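Activated BY transcription factor SSRB (Salmonella enterica, PDB 2WNW) belongs to glycoside hydrolase family 30, combining a TIM-barrel domain with a beta-sandwich domain in one chain. Local coordinates at residues Leu347-Ala350 with Pro351-Asp355; Glu180-His184 with Gly185-Gln189; Arg375-Arg378 with Pro379-Val383; Pro125-Ser128 with Gly129-Leu133. All coordinates share one frame; numbering follows the deposited sequence.

How the contacts relate
All four contacts are local, each formed within one continuous stretch of chain. Contacts 2 and 4 are direct neighbours, with centres about 12 Å apart: Ile186 CD1 lies 3.9 Å from Ile127 CG2, and Tyr181 CE1 lies 4.0 Å from Ile127 CD1, joining the end of helix 167-183 to helix 124-133. Contact 1 does not touch the others; its centre is about 19 Å from that of contact 4 and about 27 Å from that of contact 2. The side chain of Cys348 in contact 1 is about 5 Å from a bound glycerol, probably from the crystallisation liquor. Contact 3, where the chain returns to the beta-sandwich sheet, has its nearest atoms about 9 Å from contacts 1 and 2.

Contact 1 (Leu347-Ala350 with Pro351-Asp355); sequences LCEA and PIQYD
Glu349 and Gln353 cross at about a right angle where a buried loop turns into strand 352-355, the middle strand of a small three-stranded sheet that accompanies the TIM barrel. The point of contact lies short of the Glu349 carboxylate: Glu349 CG approaches Gln353 OE1 to 3.7 Å. Carboxylate and amide planes are inclined by 55°, which rules out a flat stack of the two groups. With CG anti to its own carbonyl carbon (chi1 -75°), the extended Gln353 chain reaches back toward the loop, and its CG comes to 3.8 Å from Ala350 O.

The amide of Gln353 is gripped at both ends. NE2 donates to Asn336 O, and OE1 accepts from Asn364 ND2, with a weak bond from Arg362 NH1 added. Asn364 ND2 also serves Ala350 O, so that one side-chain amide is shared between the loop carbonyl and the glutamine; the two acceptors, Ala350 O and Gln353 OE1, lie 4.1 Å apart. These bonds limit rotation of the buried Gln353 amide. Glu349 OE1, in turn, takes a weak bond from His309 ND1.

The chain changes direction at Ala350 and Pro351. Ala350 O stands 3.0 Å from Ile352 N, but the poor angle excludes a hydrogen bond there. The buried Ala350 N has no partner in the model. Ala350 CB touches Pro351 CD at 3.7 Å, an apolar contact between chain neighbours, and lies 3.6 Å from Ile352 O.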
# COMPACT_ATOMS: atom_id res chain seq x y z
N LEU A 347 4.27 -14.00 29.48
CA LEU A 347 2.87 -13.60 29.61
C LEU A 347 2.44 -12.63 28.51
O LEU A 347 3.18 -11.71 28.15
CB LEU A 347 2.65 -12.95 30.98
CG LEU A 347 3.09 -13.79 32.19
CD1 LEU A 347 2.91 -12.99 33.47
CD2 LEU A 347 2.29 -15.08 32.24
N CYS A 348 1.23 -12.83 27.98
CA CYS A 348 0.70 -11.99 26.91
C CYS A 348 -0.79 -11.74 27.12
O CYS A 348 -1.45 -12.45 27.88
CB CYS A 348 0.87 -12.67 25.55
SG CYS A 348 2.56 -13.06 25.03
N GLU A 349 -1.32 -10.73 26.44
CA GLU A 349 -2.75 -10.46 26.54
C GLU A 349 -3.46 -11.37 25.53
O GLU A 349 -2.84 -11.84 24.57
CB GLU A 349 -3.04 -9.00 26.20
CG GLU A 349 -4.46 -8.56 26.48
CD GLU A 349 -4.74 -7.15 26.01
OE1 GLU A 349 -4.94 -6.95 24.79
OE2 GLU A 349 -4.75 -6.23 26.86
N ALA A 350 -4.73 -11.65 25.78
CA ALA A 350 -5.56 -12.45 24.87
C ALA A 350 -6.85 -11.63 24.79
O ALA A 350 -7.21 -10.95 25.75
CB ALA A 350 -5.83 -13.84 25.45
N PRO A 351 -7.55 -11.67 23.64
CA PRO A 351 -8.79 -10.89 23.52
C PRO A 351 -9.78 -11.12 24.65
O PRO A 351 -10.55 -10.22 25.00
CB PRO A 351 -9.33 -11.32 22.15
CG PRO A 351 -8.06 -11.54 21.37
CD PRO A 351 -7.22 -12.33 22.37
N ILE A 352 -9.77 -12.32 25.21
CA ILE A 352 -10.64 -12.63 26.34
C ILE A 352 -9.78 -13.22 27.44
O ILE A 352 -8.94 -14.10 27.19
CB ILE A 352 -11.76 -13.63 25.97
CG1 ILE A 352 -12.72 -12.99 24.98
CG2 ILE A 352 -12.53 -14.04 27.23
CD1 ILE A 352 -13.94 -13.85 24.65
N GLN A 353 -9.95 -12.71 28.65
CA GLN A 353 -9.21 -13.21 29.79
C GLN A 353 -10.19 -13.60 30.88
O GLN A 353 -11.29 -13.04 30.97
CB GLN A 353 -8.20 -12.16 30.28
CG GLN A 353 -7.00 -12.06 29.35
CD GLN A 353 -6.01 -10.99 29.76
OE1 GLN A 353 -6.22 -9.80 29.52
NE2 GLN A 353 -4.92 -11.40 30.40
N TYR A 354 -9.81 -14.58 31.69
CA TYR A 354 -10.70 -15.08 32.72
C TYR A 354 -10.10 -15.15 34.12
O TYR A 354 -8.97 -15.61 34.31
CB TYR A 354 -11.22 -16.46 32.30
CG TYR A 354 -12.06 -17.16 33.34
CD1 TYR A 354 -11.54 -18.21 34.09
CD2 TYR A 354 -13.39 -16.78 33.56
CE1 TYR A 354 -12.32 -18.87 35.04
CE2 TYR A 354 -14.17 -17.43 34.51
CZ TYR A 354 -13.63 -18.47 35.25
OH TYR A 354 -14.40 -19.12 36.18
N ASP A 355 -10.87 -14.68 35.09
CA ASP A 355 -10.48 -14.68 36.49
C ASP A 355 -11.27 -15.78 37.20
O ASP A 355 -12.47 -15.63 37.46
CB ASP A 355 -10.78 -13.30 37.10
CG ASP A 355 -10.81 -13.31 38.61
OD1 ASP A 355 -10.04 -14.08 39.24
OD2 ASP A 355 -11.61 -12.54 39.18

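Contact 2 (Glu180-His184 with Gly185-Gln189); sequences EYRRH and GINVQ
Tyr181 holds CG anti to its carbonyl carbon (chi1 -84°), while Ile186 sets CG1 anti to its carbonyl carbon (chi1 -54°), which leaves CG2 anti to the backbone N, and these torsions bring the CG2 methyl to the edge of the tyrosine ring, near its plane. Ile186 CG2 is 3.8 Å from Tyr181 CD1, and Ile186 CB is 3.4 Å from Tyr181 O.

The backbone beside this apolar contact is a Schellman motif ending helix 167-183. Ile186 N donates to Tyr181 O at 2.8 Å and Gly185 N to Arg182 O at 3.0 Å. Gly185, the C-prime residue, takes a positive phi of 74° as the chain leaves the helix. Just beyond, Asn187 OD1 rests against the aliphatic part of Arg182, 3.5 Å from its CG. Within the last helical turn, Arg183 NH1 pairs with Glu180 OE1 in a 2.8 Å salt bridge.

The polar tip of Tyr181 is satisfied by Asp119, through a hydrogen bond between OH and OD1. Around the motif, His184 touches Ile124 of helix 124-133, Tyr181 packs on Met88 of barrel strand 85-90, and Ile186 meets Leu139 of strand 138-143, so the helix end is set against the barrel wall.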
# COMPACT_ATOMS: atom_id res chain seq x y z
N GLU A 180 -5.20 -39.41 16.00
CA GLU A 180 -5.68 -39.27 17.37
C GLU A 180 -6.81 -38.25 17.44
O GLU A 180 -7.87 -38.52 18.01
CB GLU A 180 -4.51 -38.84 18.27
CG GLU A 180 -4.89 -38.19 19.60
CD GLU A 180 -5.72 -39.09 20.50
OE1 GLU A 180 -5.65 -40.33 20.35
OE2 GLU A 180 -6.43 -38.54 21.37
N TYR A 181 -6.59 -37.08 16.87
CA TYR A 181 -7.61 -36.04 16.88
C TYR A 181 -8.85 -36.44 16.07
O TYR A 181 -9.97 -36.13 16.46
CB TYR A 181 -7.03 -34.71 16.37
CG TYR A 181 -6.33 -33.92 17.47
CD1 TYR A 181 -6.68 -32.60 17.72
CD2 TYR A 181 -5.36 -34.51 18.27
CE1 TYR A 181 -6.08 -31.88 18.76
CE2 TYR A 181 -4.75 -33.81 19.31
CZ TYR A 181 -5.12 -32.50 19.55
OH TYR A 181 -4.53 -31.80 20.58
N ARG A 182 -8.66 -37.13 14.95
CA ARG A 182 -9.80 -37.55 14.14
C ARG A 182 -10.69 -38.51 14.93
O ARG A 182 -11.91 -38.51 14.78
CB ARG A 182 -9.33 -38.20 12.84
CG ARG A 182 -10.47 -38.44 11.85
CD ARG A 182 -9.97 -38.63 10.42
NE ARG A 182 -9.18 -39.85 10.25
CZ ARG A 182 -8.65 -40.23 9.10
NH1 ARG A 182 -8.81 -39.48 8.01
NH2 ARG A 182 -7.95 -41.35 9.02
N ARG A 183 -10.07 -39.33 15.77
CA ARG A 183 -10.81 -40.29 16.60
C ARG A 183 -11.72 -39.56 17.58
O ARG A 183 -12.75 -40.10 18.00
CB ARG A 183 -9.85 -41.18 17.38
CG ARG A 183 -9.35 -42.40 16.64
CD ARG A 183 -8.31 -43.10 17.48
NE ARG A 183 -8.75 -43.21 18.87
CZ ARG A 183 -7.95 -43.11 19.92
NH1 ARG A 183 -6.65 -42.89 19.75
NH2 ARG A 183 -8.44 -43.21 21.15
N HIS A 184 -11.33 -38.35 17.96
CA HIS A 184 -12.11 -37.55 18.90
C HIS A 184 -13.00 -36.54 18.17
O HIS A 184 -13.46 -35.56 18.76
CB HIS A 184 -11.17 -36.82 19.87
CG HIS A 184 -10.45 -37.75 20.80
ND1 HIS A 184 -10.88 -38.00 22.08
CD2 HIS A 184 -9.34 -38.51 20.63
CE1 HIS A 184 -10.08 -38.88 22.66
NE2 HIS A 184 -9.13 -39.20 21.79
N GLY A 185 -13.24 -36.80 16.89
CA GLY A 185 -14.09 -35.94 16.09
C GLY A 185 -13.48 -34.61 15.69
O GLY A 185 -14.21 -33.67 15.37
N ILE A 186 -12.15 -34.51 15.69
CA ILE A 186 -11.49 -33.27 15.32
C ILE A 186 -10.68 -33.44 14.04
O ILE A 186 -9.66 -34.14 14.02
CB ILE A 186 -10.55 -32.79 16.45
CG1 ILE A 186 -11.32 -32.69 17.77
CG2 ILE A 186 -9.96 -31.43 16.09
CD1 ILE A 186 -10.44 -32.43 18.98
N ASN A 187 -11.16 -32.82 12.97
CA ASN A 187 -10.48 -32.91 11.68
C ASN A 187 -9.61 -31.69 11.44
O ASN A 187 -10.03 -30.55 11.66
CB ASN A 187 -11.51 -33.05 10.55
CG ASN A 187 -12.38 -34.28 10.70
OD1 ASN A 187 -11.87 -35.40 10.80
ND2 ASN A 187 -13.69 -34.08 10.73
N VAL A 188 -8.38 -31.94 11.00
CA VAL A 188 -7.43 -30.87 10.72
C VAL A 188 -7.35 -30.69 9.21
O VAL A 188 -7.32 -31.68 8.46
CB VAL A 188 -6.04 -31.23 11.29
CG1 VAL A 188 -5.02 -30.15 10.95
CG2 VAL A 188 -6.15 -31.41 12.80
N GLN A 189 -7.34 -29.45 8.75
CA GLN A 189 -7.28 -29.18 7.32
C GLN A 189 -6.00 -28.49 6.89
O GLN A 189 -5.75 -28.34 5.69
CB GLN A 189 -8.48 -28.34 6.89
CG GLN A 189 -9.83 -28.96 7.21
CD GLN A 189 -10.98 -28.15 6.66
OE1 GLN A 189 -12.11 -28.25 7.14
NE2 GLN A 189 -10.71 -27.35 5.63

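Contact 3 (Arg375-Arg378 with Pro379-Val383); sequences RYVR and PGARV
Arg378 and Pro379 begin a type II beta turn that runs to Ala381, and the arginine side chain can be traced outward from it. Arg378 CB lies beside the proline ring, 3.4 Å from Pro379 CD, as the linkage between neighbours dictates. CG stands anti to the carbonyl carbon (chi1 -55°), turning the chain off the proline ring. A bend at chi2, whose 137° is not a staggered value, then directs CD and the guanidinium away from the turn. At the tip, NH1 forms a salt bridge with Asp402 OD1, and Glu404 adds only a long, weak ion pair.

The turn is closed by one backbone bond, Ala381 N to Arg378 O at 3.1 Å, with an N-H...O angle of 155°. Gly380 occupies the third position with positive phi; at its backbone angles a CB would be jammed against the carbonyl O of Pro379. Ala381 CB points toward residues 375-378: it comes within 3.2 Å of Arg378 O, and makes an apolar contact with Val377 CG1 at 3.9 Å.

The loop 375-381, ending in this turn, carries the chain from helix 365-374 of the TIM-barrel region into strand 382-388 of the beta-sandwich sheet. Val377 and Val383 both touch Phe398 of strand 393-399, while Val383 also packs on strand 41-44, which pairs antiparallel with strand 382-388.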
# COMPACT_ATOMS: atom_id res chain seq x y z
N ARG A 375 -17.12 -10.89 12.56
CA ARG A 375 -18.57 -11.00 12.74
C ARG A 375 -19.33 -10.82 11.43
O ARG A 375 -20.49 -11.24 11.32
CB ARG A 375 -19.06 -9.96 13.75
CG ARG A 375 -18.45 -10.10 15.14
CD ARG A 375 -18.77 -8.90 16.02
NE ARG A 375 -20.13 -8.92 16.55
CZ ARG A 375 -20.52 -9.67 17.57
NH1 ARG A 375 -19.66 -10.47 18.20
NH2 ARG A 375 -21.78 -9.62 17.99
N TYR A 376 -18.69 -10.23 10.44
CA TYR A 376 -19.37 -9.94 9.17
C TYR A 376 -18.80 -10.54 7.89
O TYR A 376 -19.52 -10.68 6.91
CB TYR A 376 -19.47 -8.42 9.02
CG TYR A 376 -19.86 -7.75 10.31
CD1 TYR A 376 -21.15 -7.87 10.83
CD2 TYR A 376 -18.91 -7.08 11.08
CE1 TYR A 376 -21.48 -7.35 12.07
CE2 TYR A 376 -19.23 -6.55 12.32
CZ TYR A 376 -20.51 -6.69 12.82
OH TYR A 376 -20.81 -6.22 14.07
N VAL A 377 -17.51 -10.88 7.89
CA VAL A 377 -16.89 -11.46 6.70
C VAL A 377 -16.88 -12.98 6.81
O VAL A 377 -16.43 -13.53 7.82
CB VAL A 377 -15.44 -10.92 6.53
CG1 VAL A 377 -14.84 -11.45 5.24
CG2 VAL A 377 -15.45 -9.39 6.53
N ARG A 378 -17.37 -13.65 5.78
CA ARG A 378 -17.46 -15.11 5.78
C ARG A 378 -16.39 -15.80 4.94
O ARG A 378 -15.83 -15.21 4.02
CB ARG A 378 -18.84 -15.55 5.27
CG ARG A 378 -20.02 -14.96 6.02
CD ARG A 378 -21.08 -14.52 5.01
NE ARG A 378 -22.33 -14.09 5.63
CZ ARG A 378 -23.27 -13.41 4.98
NH1 ARG A 378 -23.11 -13.07 3.71
NH2 ARG A 378 -24.40 -13.07 5.61
N PRO A 379 -16.11 -17.08 5.25
CA PRO A 379 -15.10 -17.83 4.50
C PRO A 379 -15.50 -17.83 3.02
O PRO A 379 -16.68 -17.93 2.70
CB PRO A 379 -15.20 -19.23 5.11
CG PRO A 379 -15.57 -18.94 6.52
CD PRO A 379 -16.64 -17.88 6.37
N GLY A 380 -14.51 -17.69 2.14
CA GLY A 380 -14.80 -17.68 0.71
C GLY A 380 -14.99 -16.29 0.13
O GLY A 380 -14.98 -16.11 -1.09
N ALA A 381 -15.17 -15.29 1.00
CA ALA A 381 -15.34 -13.92 0.54
C ALA A 381 -14.06 -13.47 -0.15
O ALA A 381 -12.99 -14.03 0.07
CB ALA A 381 -15.64 -13.00 1.73
N ARG A 382 -14.17 -12.46 -1.00
CA ARG A 382 -13.00 -11.92 -1.68
C ARG A 382 -12.82 -10.46 -1.32
O ARG A 382 -13.80 -9.74 -1.10
CB ARG A 382 -13.12 -12.06 -3.20
CG ARG A 382 -12.86 -13.47 -3.72
CD ARG A 382 -12.85 -13.52 -5.24
NE ARG A 382 -12.61 -14.87 -5.74
CZ ARG A 382 -11.40 -15.41 -5.91
NH1 ARG A 382 -10.31 -14.72 -5.63
NH2 ARG A 382 -11.30 -16.66 -6.36
N VAL A 383 -11.57 -10.03 -1.22
CA VAL A 383 -11.29 -8.64 -0.92
C VAL A 383 -11.67 -7.88 -2.19
O VAL A 383 -11.48 -8.38 -3.29
CB VAL A 383 -9.80 -8.42 -0.61
CG1 VAL A 383 -9.46 -6.93 -0.65
CG2 VAL A 383 -9.46 -9.01 0.75

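Contact 4 (Pro125-Ser128 with Gly129-Leu133); sequences PLIS and GALRL
Ile127 and Leu131 lie side by side and point the same way, Ile127 CG2 being 4.0 Å from Leu131 CD2, one turn apart on helix 124-133. In the backbone between them, Ile127 O is taken up by Leu131 N at 2.9 Å, with the straightest N-H...O angle of the four, 163°.

The other carbonyls of this turn follow the same i to i+4 pattern. Pro125 O accepts from Gly129 N at 3.0 Å. Leu126 O receives Ala130 N, also at 3.0 Å. Ser128 O accepts from Arg132 N at 3.0 Å, though the angle of 135° makes this bond noticeably bent. Ser128 O has a second neighbour as well: the Arg132 side chain, bent at chi3, folds back so that Ser128 O lies over one face of the guanidinium, 3.8 Å above its plane and over the centre of the group. The positive group may add to the polarisation of the carbonyl.

The Ser128 hydroxyl bonds to Ile124 O, one turn earlier, so its polar end is satisfied within the helix. Leu126 packs on Phe71 and Ala130 on Phe76, both of helix 65-76. The regular bonding, with apolar residues such as Leu126, Ile127 and Ala130 buried and Arg132 exposed, is that of an amphipathic alpha helix on the outside of a TIM barrel.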
# COMPACT_ATOMS: atom_id res chain seq x y z
N PRO A 125 -11.20 -30.85 25.12
CA PRO A 125 -12.50 -30.37 25.63
C PRO A 125 -12.86 -29.00 25.05
O PRO A 125 -13.99 -28.78 24.60
CB PRO A 125 -12.27 -30.32 27.14
CG PRO A 125 -11.33 -31.48 27.35
CD PRO A 125 -10.34 -31.29 26.22
N LEU A 126 -11.90 -28.08 25.06
CA LEU A 126 -12.13 -26.73 24.53
C LEU A 126 -12.45 -26.80 23.03
O LEU A 126 -13.46 -26.25 22.58
CB LEU A 126 -10.87 -25.87 24.72
CG LEU A 126 -11.01 -24.35 24.88
CD1 LEU A 126 -9.66 -23.72 24.58
CD2 LEU A 126 -12.08 -23.79 23.97
N ILE A 127 -11.60 -27.48 22.27
CA ILE A 127 -11.79 -27.61 20.83
C ILE A 127 -13.13 -28.25 20.49
O ILE A 127 -13.84 -27.78 19.60
CB ILE A 127 -10.67 -28.46 20.19
CG1 ILE A 127 -9.31 -27.79 20.43
CG2 ILE A 127 -10.91 -28.61 18.70
CD1 ILE A 127 -8.13 -28.65 20.04
N SER A 128 -13.48 -29.32 21.20
CA SER A 128 -14.75 -30.00 20.96
C SER A 128 -15.92 -29.07 21.24
O SER A 128 -16.92 -29.08 20.51
CB SER A 128 -14.86 -31.25 21.83
OG SER A 128 -13.85 -32.18 21.49
N GLY A 129 -15.80 -28.26 22.29
CA GLY A 129 -16.86 -27.33 22.62
C GLY A 129 -17.08 -26.32 21.51
O GLY A 129 -18.21 -25.99 21.17
N ALA A 130 -15.98 -25.83 20.95
CA ALA A 130 -16.04 -24.85 19.87
C ALA A 130 -16.65 -25.48 18.63
O ALA A 130 -17.50 -24.88 17.97
CB ALA A 130 -14.63 -24.34 19.56
N LEU A 131 -16.21 -26.70 18.32
CA LEU A 131 -16.70 -27.44 17.17
C LEU A 131 -18.20 -27.70 17.27
O LEU A 131 -18.88 -27.83 16.25
CB LEU A 131 -15.93 -28.77 17.07
CG LEU A 131 -15.02 -29.04 15.87
CD1 LEU A 131 -14.53 -27.76 15.23
CD2 LEU A 131 -13.85 -29.90 16.35
N ARG A 132 -18.72 -27.78 18.50
CA ARG A 132 -20.15 -28.00 18.69
C ARG A 132 -20.92 -26.80 18.15
O ARG A 132 -21.97 -26.95 17.52
CB ARG A 132 -20.48 -28.20 20.17
CG ARG A 132 -20.59 -29.66 20.59
CD ARG A 132 -21.16 -29.80 22.00
NE ARG A 132 -20.18 -29.48 23.03
CZ ARG A 132 -19.18 -30.28 23.38
NH1 ARG A 132 -19.03 -31.46 22.78
NH2 ARG A 132 -18.33 -29.92 24.34
N LEU A 133 -20.40 -25.60 18.40
CA LEU A 133 -21.04 -24.38 17.92
C LEU A 133 -20.80 -24.18 16.43
O LEU A 133 -21.68 -23.72 15.71
CB LEU A 133 -20.55 -23.16 18.71
CG LEU A 133 -21.28 -22.92 20.03
CD1 LEU A 133 -21.03 -24.07 20.99
CD2 LEU A 133 -20.80 -21.62 20.64